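Protein with a SET domain within carboxy region (Cryptosporidium parvum, PDB 4LDG) is probably a SET-domain histone H4 lysine methyltransferase of the SETD8 type, the SET domain lying in this carboxy-terminal part. Local coordinates at residues S29-F34 / I39-D44; L165-N170 / Y193-K198; Y130-E135 / T240-F245. All coordinates share one frame; numbering follows the deposited sequence. Where two conformers were deposited one is given.

Contact 1 (S29-F34 / I39-D44)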
loop_
_atom_site.group_PDB
_atom_site.type_symbol
_atom_site.label_atom_id
_atom_site.label_comp_id
_atom_site.label_asym_id
_atom_site.label_seq_id
_atom_site.Cartn_x
_atom_site.Cartn_y
_atom_site.Cartn_z
ATOM N N SER A 29 -13.694 -1.294 11.768
ATOM C CA SER A 29 -14.043 0.125 11.749
ATOM C C SER A 29 -14.716 0.571 10.454
ATOM O O SER A 29 -15.396 1.587 10.432
ATOM C CB SER A 29 -12.802 0.978 12.005
ATOM O OG SER A 29 -12.566 1.085 13.398
ATOM N N LYS A 30 -14.534 -0.191 9.385
ATOM C CA LYS A 30 -15.126 0.130 8.079
ATOM C C LYS A 30 -16.420 -0.656 7.776
ATOM O O LYS A 30 -17.094 -0.383 6.774
ATOM C CB LYS A 30 -14.086 -0.120 6.985
ATOM C CG LYS A 30 -12.898 0.848 7.036
ATOM C CD LYS A 30 -11.708 0.344 6.236
ATOM C CE LYS A 30 -10.586 1.377 6.193
ATOM N NZ LYS A 30 -9.508 1.013 5.219
ATOM N N ILE A 31 -16.764 -1.621 8.632
ATOM C CA ILE A 31 -17.961 -2.451 8.413
ATOM C C ILE A 31 -19.251 -1.633 8.246
ATOM O O ILE A 31 -19.982 -1.868 7.286
ATOM C CB ILE A 31 -18.111 -3.574 9.485
ATOM C CG1 ILE A 31 -17.003 -4.623 9.255
ATOM C CG2 ILE A 31 -19.492 -4.230 9.419
ATOM C CD1 ILE A 31 -17.127 -5.918 10.035
ATOM N N PRO A 32 -19.521 -0.664 9.150
ATOM C CA PRO A 32 -20.725 0.154 8.986
ATOM C C PRO A 32 -20.803 0.834 7.609
ATOM O O PRO A 32 -21.887 0.931 7.025
ATOM C CB PRO A 32 -20.587 1.211 10.093
ATOM C CG PRO A 32 -19.621 0.636 11.071
ATOM C CD PRO A 32 -18.665 -0.145 10.229
ATOM N N TYR A 33 -19.658 1.293 7.098
ATOM C CA TYR A 33 -19.600 1.864 5.756
ATOM C C TYR A 33 -19.821 0.797 4.677
ATOM O O TYR A 33 -20.552 1.043 3.727
ATOM C CB TYR A 33 -18.287 2.640 5.524
ATOM C CG TYR A 33 -18.034 2.977 4.068
ATOM C CD1 TYR A 33 -18.477 4.176 3.515
ATOM C CD2 TYR A 33 -17.375 2.080 3.236
ATOM C CE1 TYR A 33 -18.261 4.471 2.178
ATOM C CE2 TYR A 33 -17.160 2.363 1.901
ATOM C CZ TYR A 33 -17.598 3.557 1.373
ATOM O OH TYR A 33 -17.373 3.829 0.043
ATOM N N PHE A 34 -19.207 -0.378 4.812
ATOM C CA PHE A 34 -19.447 -1.475 3.841
ATOM C C PHE A 34 -20.924 -1.886 3.817
ATOM O O PHE A 34 -21.512 -2.091 2.753
ATOM C CB PHE A 34 -18.563 -2.707 4.119
ATOM C CG PHE A 34 -17.073 -2.452 3.967
ATOM C CD1 PHE A 34 -16.577 -1.665 2.936
ATOM C CD2 PHE A 34 -16.168 -3.010 4.862
ATOM C CE1 PHE A 34 -15.213 -1.415 2.817
ATOM C CE2 PHE A 34 -14.809 -2.769 4.746
ATOM C CZ PHE A 34 -14.324 -1.975 3.721
ATOM N N ILE A 39 -21.419 -3.312 0.162
ATOM C CA ILE A 39 -20.120 -3.803 -0.288
ATOM C C ILE A 39 -19.740 -5.073 0.474
ATOM O O ILE A 39 -19.722 -5.077 1.695
ATOM C CB ILE A 39 -19.014 -2.726 -0.093
ATOM C CG1 ILE A 39 -19.381 -1.430 -0.840
ATOM C CG2 ILE A 39 -17.658 -3.254 -0.548
ATOM C CD1 ILE A 39 -18.482 -0.253 -0.499
ATOM N N GLU A 40 -19.432 -6.144 -0.249
ATOM C CA GLU A 40 -18.952 -7.380 0.377
ATOM C C GLU A 40 -17.588 -7.174 1.076
ATOM O O GLU A 40 -16.649 -6.621 0.481
ATOM C CB GLU A 40 -18.826 -8.507 -0.661
ATOM C CG GLU A 40 -18.941 -9.899 -0.045
ATOM C CD GLU A 40 -18.397 -11.037 -0.911
ATOM O OE1 GLU A 40 -18.566 -12.204 -0.495
ATOM O OE2 GLU A 40 -17.782 -10.797 -1.985
ATOM N N TYR A 41 -17.502 -7.621 2.329
ATOM C CA TYR A 41 -16.249 -7.626 3.092
ATOM C C TYR A 41 -15.966 -9.050 3.603
ATOM O O TYR A 41 -16.865 -9.884 3.601
ATOM C CB TYR A 41 -16.317 -6.636 4.242
ATOM C CG TYR A 41 -17.478 -6.850 5.192
ATOM C CD1 TYR A 41 -17.322 -7.581 6.367
ATOM C CD2 TYR A 41 -18.736 -6.311 4.925
ATOM C CE1 TYR A 41 -18.391 -7.776 7.238
ATOM C CE2 TYR A 41 -19.804 -6.502 5.794
ATOM C CZ TYR A 41 -19.621 -7.233 6.944
ATOM O OH TYR A 41 -20.677 -7.414 7.814
ATOM N N PHE A 42 -14.736 -9.322 4.038
ATOM C CA PHE A 42 -14.325 -10.678 4.435
ATOM C C PHE A 42 -14.920 -11.069 5.785
ATOM O O PHE A 42 -15.086 -10.228 6.649
ATOM C CB PHE A 42 -12.797 -10.757 4.497
ATOM C CG PHE A 42 -12.242 -12.155 4.469
ATOM C CD1 PHE A 42 -12.159 -12.863 3.276
ATOM C CD2 PHE A 42 -11.766 -12.753 5.628
ATOM C CE1 PHE A 42 -11.639 -14.148 3.243
ATOM C CE2 PHE A 42 -11.245 -14.041 5.602
ATOM C CZ PHE A 42 -11.178 -14.735 4.409
ATOM N N THR A 43 -15.241 -12.350 5.955
ATOM C CA THR A 43 -15.754 -12.879 7.226
ATOM C C THR A 43 -15.109 -14.219 7.562
ATOM O O THR A 43 -15.317 -15.199 6.848
ATOM C CB THR A 43 -17.286 -13.050 7.185
ATOM O OG1 THR A 43 -17.673 -13.645 5.944
ATOM C CG2 THR A 43 -17.981 -11.706 7.308
ATOM N N ASP A 44 -14.308 -14.252 8.630
ATOM C CA ASP A 44 -13.831 -15.525 9.225
ATOM C C ASP A 44 -13.209 -15.317 10.604
ATOM O O ASP A 44 -12.924 -16.286 11.306
ATOM C CB ASP A 44 -12.817 -16.236 8.320
ATOM C CG ASP A 44 -13.450 -17.295 7.449
ATOM O OD1 ASP A 44 -14.135 -18.193 7.984
ATOM O OD2 ASP A 44 -13.247 -17.241 6.219
#

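Contact 2 (L165-N170 / Y193-K198)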
loop_
_atom_site.group_PDB
_atom_site.type_symbol
_atom_site.label_atom_id
_atom_site.label_comp_id
_atom_site.label_asym_id
_atom_site.label_seq_id
_atom_site.Cartn_x
_atom_site.Cartn_y
_atom_site.Cartn_z
ATOM N N LEU A 165 -1.596 0.075 -0.971
ATOM C CA LEU A 165 -0.770 0.180 0.235
ATOM C C LEU A 165 0.499 0.878 -0.146
ATOM O O LEU A 165 0.948 0.773 -1.308
ATOM C CB LEU A 165 -0.361 -1.211 0.733
ATOM C CG LEU A 165 -1.386 -2.135 1.379
ATOM C CD1 LEU A 165 -0.795 -3.540 1.480
ATOM C CD2 LEU A 165 -1.826 -1.637 2.751
ATOM N N GLU A 166 1.125 1.542 0.814
ATOM C CA GLU A 166 2.443 2.092 0.560
ATOM C C GLU A 166 3.432 0.985 0.862
ATOM O O GLU A 166 3.208 0.214 1.774
ATOM C CB GLU A 166 2.729 3.324 1.419
ATOM C CG GLU A 166 4.101 3.929 1.154
ATOM C CD GLU A 166 4.436 5.144 1.994
ATOM O OE1 GLU A 166 3.562 5.645 2.735
ATOM O OE2 GLU A 166 5.595 5.611 1.900
ATOM N N TYR A 167 4.512 0.902 0.091
ATOM C CA TYR A 167 5.613 0.024 0.447
ATOM C C TYR A 167 6.505 0.792 1.419
ATOM O O TYR A 167 7.372 1.554 1.014
ATOM C CB TYR A 167 6.391 -0.414 -0.785
ATOM C CG TYR A 167 7.275 -1.618 -0.542
ATOM C CD1 TYR A 167 6.796 -2.896 -0.786
ATOM C CD2 TYR A 167 8.566 -1.490 -0.052
ATOM C CE1 TYR A 167 7.576 -4.015 -0.566
ATOM C CE2 TYR A 167 9.360 -2.612 0.177
ATOM C CZ TYR A 167 8.849 -3.873 -0.087
ATOM O OH TYR A 167 9.588 -5.001 0.095
ATOM N N LYS A 168 6.254 0.616 2.703
ATOM C CA LYS A 168 6.990 1.310 3.758
ATOM C C LYS A 168 8.238 0.599 4.231
ATOM O O LYS A 168 8.289 -0.623 4.262
ATOM C CB LYS A 168 6.076 1.488 4.958
ATOM C CG LYS A 168 4.956 2.476 4.705
ATOM C CD LYS A 168 3.933 2.462 5.811
ATOM C CE LYS A 168 3.150 3.744 5.754
ATOM N NZ LYS A 168 1.841 3.597 6.446
ATOM N N GLY A 169 9.226 1.367 4.667
ATOM C CA GLY A 169 10.464 0.777 5.191
ATOM C C GLY A 169 11.404 1.914 5.456
ATOM O O GLY A 169 10.960 3.037 5.424
ATOM N N ASN A 170 12.687 1.628 5.700
ATOM C CA ASN A 170 13.723 2.660 5.745
ATOM C C ASN A 170 14.263 2.910 4.350
ATOM O O ASN A 170 14.740 1.989 3.673
ATOM C CB ASN A 170 14.899 2.247 6.646
ATOM C CG ASN A 170 14.467 1.911 8.058
ATOM O OD1 ASN A 170 13.620 2.593 8.641
ATOM N ND2 ASN A 170 15.053 0.852 8.624
ATOM N N TYR A 193 13.634 -8.084 3.096
ATOM C CA TYR A 193 12.533 -7.491 2.363
ATOM C C TYR A 193 13.019 -6.137 1.878
ATOM O O TYR A 193 12.695 -5.108 2.461
ATOM C CB TYR A 193 11.311 -7.305 3.273
ATOM C CG TYR A 193 10.634 -8.573 3.789
ATOM C CD1 TYR A 193 9.473 -9.047 3.203
ATOM C CD2 TYR A 193 11.127 -9.262 4.891
ATOM C CE1 TYR A 193 8.825 -10.176 3.681
ATOM C CE2 TYR A 193 10.493 -10.407 5.370
ATOM C CZ TYR A 193 9.337 -10.851 4.761
ATOM O OH TYR A 193 8.696 -11.975 5.229
ATOM N N MET A 194 13.823 -6.140 0.829
ATOM C CA MET A 194 14.394 -4.915 0.313
ATOM C C MET A 194 13.901 -4.716 -1.092
ATOM O O MET A 194 13.759 -5.675 -1.865
ATOM C CB MET A 194 15.922 -4.953 0.335
ATOM C CG MET A 194 16.509 -5.106 1.722
ATOM S SD MET A 194 18.319 -5.071 1.818
ATOM C CE MET A 194 18.715 -3.401 1.360
ATOM N N TYR A 195 13.642 -3.460 -1.424
ATOM C CA TYR A 195 13.128 -3.122 -2.728
ATOM C C TYR A 195 13.990 -2.023 -3.353
ATOM O O TYR A 195 13.879 -0.833 -2.992
ATOM C CB TYR A 195 11.670 -2.693 -2.611
ATOM C CG TYR A 195 10.981 -2.641 -3.925
ATOM C CD1 TYR A 195 10.088 -3.621 -4.282
ATOM C CD2 TYR A 195 11.259 -1.650 -4.844
ATOM C CE1 TYR A 195 9.471 -3.595 -5.515
ATOM C CE2 TYR A 195 10.642 -1.617 -6.073
ATOM C CZ TYR A 195 9.763 -2.597 -6.415
ATOM O OH TYR A 195 9.127 -2.593 -7.640
ATOM N N TYR A 196 14.832 -2.438 -4.291
ATOM C CA TYR A 196 15.615 -1.520 -5.148
ATOM C C TYR A 196 14.746 -1.030 -6.298
ATOM O O TYR A 196 14.093 -1.842 -6.948
ATOM C CB TYR A 196 16.855 -2.209 -5.757
ATOM C CG TYR A 196 17.924 -2.625 -4.741
ATOM C CD1 TYR A 196 18.863 -1.707 -4.255
ATOM C CD2 TYR A 196 17.987 -3.919 -4.252
ATOM C CE1 TYR A 196 19.822 -2.069 -3.318
ATOM C CE2 TYR A 196 18.965 -4.290 -3.328
ATOM C CZ TYR A 196 19.880 -3.357 -2.865
ATOM O OH TYR A 196 20.856 -3.718 -1.943
ATOM N N PHE A 197 14.798 0.282 -6.552
ATOM C CA PHE A 197 14.113 0.948 -7.661
ATOM C C PHE A 197 14.826 2.242 -8.063
ATOM O O PHE A 197 15.677 2.780 -7.330
ATOM C CB PHE A 197 12.639 1.284 -7.322
ATOM C CG PHE A 197 12.464 2.249 -6.172
ATOM C CD1 PHE A 197 12.119 3.579 -6.399
ATOM C CD2 PHE A 197 12.619 1.826 -4.863
ATOM C CE1 PHE A 197 11.940 4.456 -5.349
ATOM C CE2 PHE A 197 12.475 2.698 -3.802
ATOM C CZ PHE A 197 12.123 4.020 -4.047
ATOM N N LYS A 198 14.475 2.724 -9.248
ATOM C CA LYS A 198 14.949 4.003 -9.757
ATOM C C LYS A 198 13.763 4.968 -9.849
ATOM O O LYS A 198 12.710 4.617 -10.393
ATOM C CB LYS A 198 15.572 3.803 -11.137
ATOM C CG LYS A 198 16.338 5.016 -11.664
ATOM C CD LYS A 198 16.840 4.779 -13.096
ATOM C CE LYS A 198 18.228 5.376 -13.344
ATOM N NZ LYS A 198 19.334 4.549 -12.756
HETATM O O HOH W 1 11.089 -6.167 -2.100
#

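Contact 3 (Y130-E135 / T240-F245)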
loop_
_atom_site.group_PDB
_atom_site.type_symbol
_atom_site.label_atom_id
_atom_site.label_comp_id
_atom_site.label_asym_id
_atom_site.label_seq_id
_atom_site.Cartn_x
_atom_site.Cartn_y
_atom_site.Cartn_z
ATOM N N TYR A 130 -2.837 12.357 -1.632
ATOM C CA TYR A 130 -3.666 12.482 -0.444
ATOM C C TYR A 130 -3.676 11.197 0.385
ATOM O O TYR A 130 -3.597 11.256 1.601
ATOM C CB TYR A 130 -5.095 12.896 -0.813
ATOM C CG TYR A 130 -5.963 13.237 0.384
ATOM C CD1 TYR A 130 -6.033 14.550 0.880
ATOM C CD2 TYR A 130 -6.709 12.262 1.014
ATOM C CE1 TYR A 130 -6.829 14.873 1.951
ATOM C CE2 TYR A 130 -7.500 12.562 2.108
ATOM C CZ TYR A 130 -7.552 13.870 2.578
ATOM O OH TYR A 130 -8.340 14.156 3.668
ATOM N N CYS A 131 -3.829 10.040 -0.253
ATOM C CA CYS A 131 -3.842 8.752 0.499
ATOM C C CYS A 131 -2.490 8.471 1.176
ATOM O O CYS A 131 -2.424 8.018 2.320
ATOM C CB CYS A 131 -4.185 7.594 -0.411
ATOM S SG CYS A 131 -5.803 7.675 -1.196
ATOM N N ILE A 132 -1.407 8.772 0.478
ATOM C CA ILE A 132 -0.090 8.544 1.047
ATOM C C ILE A 132 0.081 9.335 2.341
ATOM O O ILE A 132 0.510 8.793 3.353
ATOM C CB ILE A 132 1.034 8.911 0.067
ATOM C CG1 ILE A 132 1.079 7.878 -1.043
ATOM C CG2 ILE A 132 2.381 8.895 0.795
ATOM C CD1 ILE A 132 1.988 8.242 -2.188
ATOM N N LEU A 133 -0.268 10.620 2.301
ATOM C CA LEU A 133 0.034 11.526 3.415
ATOM C C LEU A 133 -0.973 11.458 4.557
ATOM O O LEU A 133 -0.616 11.754 5.684
ATOM C CB LEU A 133 0.166 12.959 2.907
ATOM C CG LEU A 133 1.426 13.221 2.080
ATOM C CD1 LEU A 133 1.348 14.539 1.372
ATOM C CD2 LEU A 133 2.672 13.173 2.950
ATOM N N ASN A 134 -2.213 11.066 4.283
ATOM C CA ASN A 134 -3.221 10.925 5.346
ATOM C C ASN A 134 -3.484 9.471 5.726
ATOM O O ASN A 134 -4.449 9.185 6.398
ATOM C CB ASN A 134 -4.530 11.605 4.910
ATOM C CG ASN A 134 -4.349 13.083 4.714
ATOM O OD1 ASN A 134 -4.075 13.804 5.668
ATOM N ND2 ASN A 134 -4.453 13.545 3.476
ATOM N N GLU A 135 -2.633 8.558 5.258
ATOM C CA GLU A 135 -2.664 7.145 5.655
ATOM C C GLU A 135 -3.949 6.444 5.260
ATOM O O GLU A 135 -4.499 5.682 6.033
ATOM C CB GLU A 135 -2.427 6.974 7.162
ATOM C CG GLU A 135 -1.138 7.582 7.689
ATOM C CD GLU A 135 0.101 6.731 7.443
ATOM O OE1 GLU A 135 0.003 5.632 6.835
ATOM O OE2 GLU A 135 1.199 7.164 7.865
ATOM N N THR A 240 11.364 13.195 -1.344
ATOM C CA THR A 240 11.488 11.809 -0.899
ATOM C C THR A 240 10.552 10.930 -1.745
ATOM O O THR A 240 9.342 11.204 -1.854
ATOM C CB THR A 240 11.051 11.743 0.565
ATOM O OG1 THR A 240 12.033 12.411 1.352
ATOM C CG2 THR A 240 10.894 10.310 1.071
ATOM N N PRO A 241 11.099 9.896 -2.389
ATOM C CA PRO A 241 10.210 9.028 -3.142
ATOM C C PRO A 241 9.369 8.239 -2.181
ATOM O O PRO A 241 9.887 7.783 -1.177
ATOM C CB PRO A 241 11.167 8.093 -3.870
ATOM C CG PRO A 241 12.361 8.020 -2.978
ATOM C CD PRO A 241 12.487 9.399 -2.382
ATOM N N ARG A 242 8.081 8.113 -2.490
ATOM C CA ARG A 242 7.142 7.270 -1.766
ATOM C C ARG A 242 6.622 6.234 -2.737
ATOM O O ARG A 242 5.961 6.583 -3.761
ATOM C CB ARG A 242 5.968 8.092 -1.236
ATOM C CG ARG A 242 6.402 9.358 -0.499
ATOM C CD ARG A 242 7.138 9.041 0.790
ATOM N NE ARG A 242 6.203 8.428 1.729
ATOM C CZ ARG A 242 5.500 9.082 2.649
ATOM N NH1 ARG A 242 5.610 10.410 2.795
ATOM N NH2 ARG A 242 4.662 8.412 3.419
ATOM N N LEU A 243 6.883 4.965 -2.404
ATOM C CA LEU A 243 6.585 3.855 -3.298
ATOM C C LEU A 243 5.309 3.183 -2.811
ATOM O O LEU A 243 5.173 2.876 -1.604
ATOM C CB LEU A 243 7.764 2.868 -3.291
ATOM C CG LEU A 243 7.711 1.538 -4.075
ATOM C CD1 LEU A 243 7.706 1.786 -5.582
ATOM C CD2 LEU A 243 8.895 0.666 -3.687
ATOM N N PHE A 244 4.387 2.938 -3.748
ATOM C CA PHE A 244 3.088 2.381 -3.406
ATOM C C PHE A 244 2.524 1.494 -4.488
ATOM O O PHE A 244 2.932 1.560 -5.684
ATOM C CB PHE A 244 2.050 3.487 -3.041
ATOM C CG PHE A 244 1.717 4.451 -4.172
ATOM C CD1 PHE A 244 0.548 4.329 -4.897
ATOM C CD2 PHE A 244 2.572 5.481 -4.495
ATOM C CE1 PHE A 244 0.252 5.213 -5.931
ATOM C CE2 PHE A 244 2.291 6.363 -5.526
ATOM C CZ PHE A 244 1.133 6.235 -6.243
ATOM N N PHE A 245 1.572 0.662 -4.054
ATOM C CA PHE A 245 0.888 -0.268 -4.935
ATOM C C PHE A 245 -0.458 0.291 -5.355
ATOM O O PHE A 245 -1.152 0.923 -4.557
ATOM C CB PHE A 245 0.652 -1.558 -4.191
ATOM C CG PHE A 245 1.898 -2.339 -3.920
ATOM C CD1 PHE A 245 2.614 -2.887 -4.951
ATOM C CD2 PHE A 245 2.317 -2.569 -2.613
ATOM C CE1 PHE A 245 3.728 -3.650 -4.696
ATOM C CE2 PHE A 245 3.430 -3.318 -2.354
ATOM C CZ PHE A 245 4.134 -3.860 -3.399
#

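Contact 1 (S29-F34 / I39-D44)
Phe34 and Tyr41 meet at the C-terminal end of helix 15-36, where the chain folds back on itself. CD2 of Phe34 lies 3.7 Å from CB of Tyr41. CD1 of Phe34, at the other ortho position, is 4.0 Å from CG2 of Ile39. The Phe34 ring packs obliquely on two residues of the returning chain, Ile39 and Tyr41. The Tyr41 ring stands up towards the helix because its CG sits between the backbone N and the carbonyl carbon (chi1 56°). Ile31 covers one face of that ring in a CH-pi contact, with Ile31 CG1 4.3 Å from the Tyr41 ring centroid. CD1 of Ile31 comes closer to the rim, 3.6 Å from CE1 of Tyr41. The chain leaves helix 15-36 as an irregular extended segment, and Phe42 makes a backbone hydrogen bond with Gly155 in the region of the SET domain. The turn is closed by the backbone: Ile39 N donates to Phe34 O at 2.9 Å, with an N-H...O angle of 164°. Ile39 also reaches Tyr33, Ile39 CD1 lying 3.8 Å from Tyr33 CE2. Both phenol groups are bonded outside the two segments. Tyr33 OH is hydrogen-bonded to His113 and Tyr41 OH to Glu35 near the end of the same helix.

Contact 2 (L165-N170 / Y193-K198)
Tyr167 packs against Tyr195 of segment 193-198. CB of Tyr167 starts the side chain with CG anti to the backbone N (chi1 -163°), which carries the ring across to the other segment. Along one side of the ring, Tyr167 CD2 is 4.2 Å from Tyr195 CB. The next atom, Tyr167 CE2, makes the closest approach, 3.6 Å from Tyr195 CB. Tyr167 CZ follows at 4.0 Å from Tyr195 CB. The Tyr195 ring turns its edge to the face of Tyr167, with its CD1 over that face. The centroids of the Tyr167 and Tyr195 rings are 5.4 Å apart and the planes meet at 54°, an inclined edge-to-face pair. Within the SET domain, this joins two small antiparallel sheets. Segment 165-170 runs from strand 163-166 of one sheet to strand 170-172 of the other, and strand 194-199 is an outer strand of that second sheet. Leu243 of strand 240-247 packs on both tyrosines. At the tip, OH of Tyr167 lies 3.9 Å from Tyr193 O, too long for a bond. A water is hydrogen-bonded to Tyr167 OH (2.9 Å) and bridges it to Met194 O. The water donates to Met194 O at 2.7 Å.

Contact 3 (Y130-E135 / T240-F245)
The last turn of helix 121-134 packs across a central strand of the SET domain, strand 240-247, which lies between strands 163-166 and 230-237 in an antiparallel sheet. The axes of the segments 130-134 and 240-245 come within 10.4 Å and run at 105° to each other. The helix ends in a Schellman motif, and Glu135 with its positive phi is the first residue to leave it. Ile132 has the largest buried area of the contact and uses both its branches. Ile132 CG2, placed anti to the backbone N, rests over one face of the Arg242 guanidinium, offset toward its rim, 3.5 Å from Arg242 NH2 and 3.6 Å from Arg242 CZ. Ile132 CD1, at the end of the other branch, lies 3.6 Å from Phe244 CD2. Ile132 and Phe244 cross at about a right angle. The arginine chain is bent at chi2 and chi3, both -67°, which folds its head back beside the helix. Leu133 adds a lighter touch, with Leu133 CD2 4.0 Å from NH1 of Arg242. The charge is met from the neighbouring strand: Glu166 forms a salt bridge to Arg242 NE. This salt bridge probably helps to set the plane on which Ile132 rests. Phe163 and Tyr128 also meet the Phe244 ring. Within the helix end, Tyr130 O takes two donors from opposite faces of its carbonyl plane. One is the backbone N of Asn134; the other is the side-chain ND2 of Asn134, 3.1 Å from Tyr130 O.

Contact 3 is the buried one, with its centre about 8 Å from the centre of the chain. Contact 2 is partly buried at about 10 Å, and contact 1, also partly buried, has its centre about 19 Å from that of the chain. Contacts 2 and 3 touch and share a sheet, since strands 163-166 and 240-247 are neighbours; contact 2 is nested in the loop that contact 3 closes. Lys168 and Glu135 form a salt bridge between them. Contact 1 touches neither. Its chemistry is local, a backbone bond and aliphatic-aromatic packing over a short turn. Contact 2 relies on an aromatic pair and a water, while contact 3 sets an isoleucine over a guanidinium face and against a phenylalanine ring.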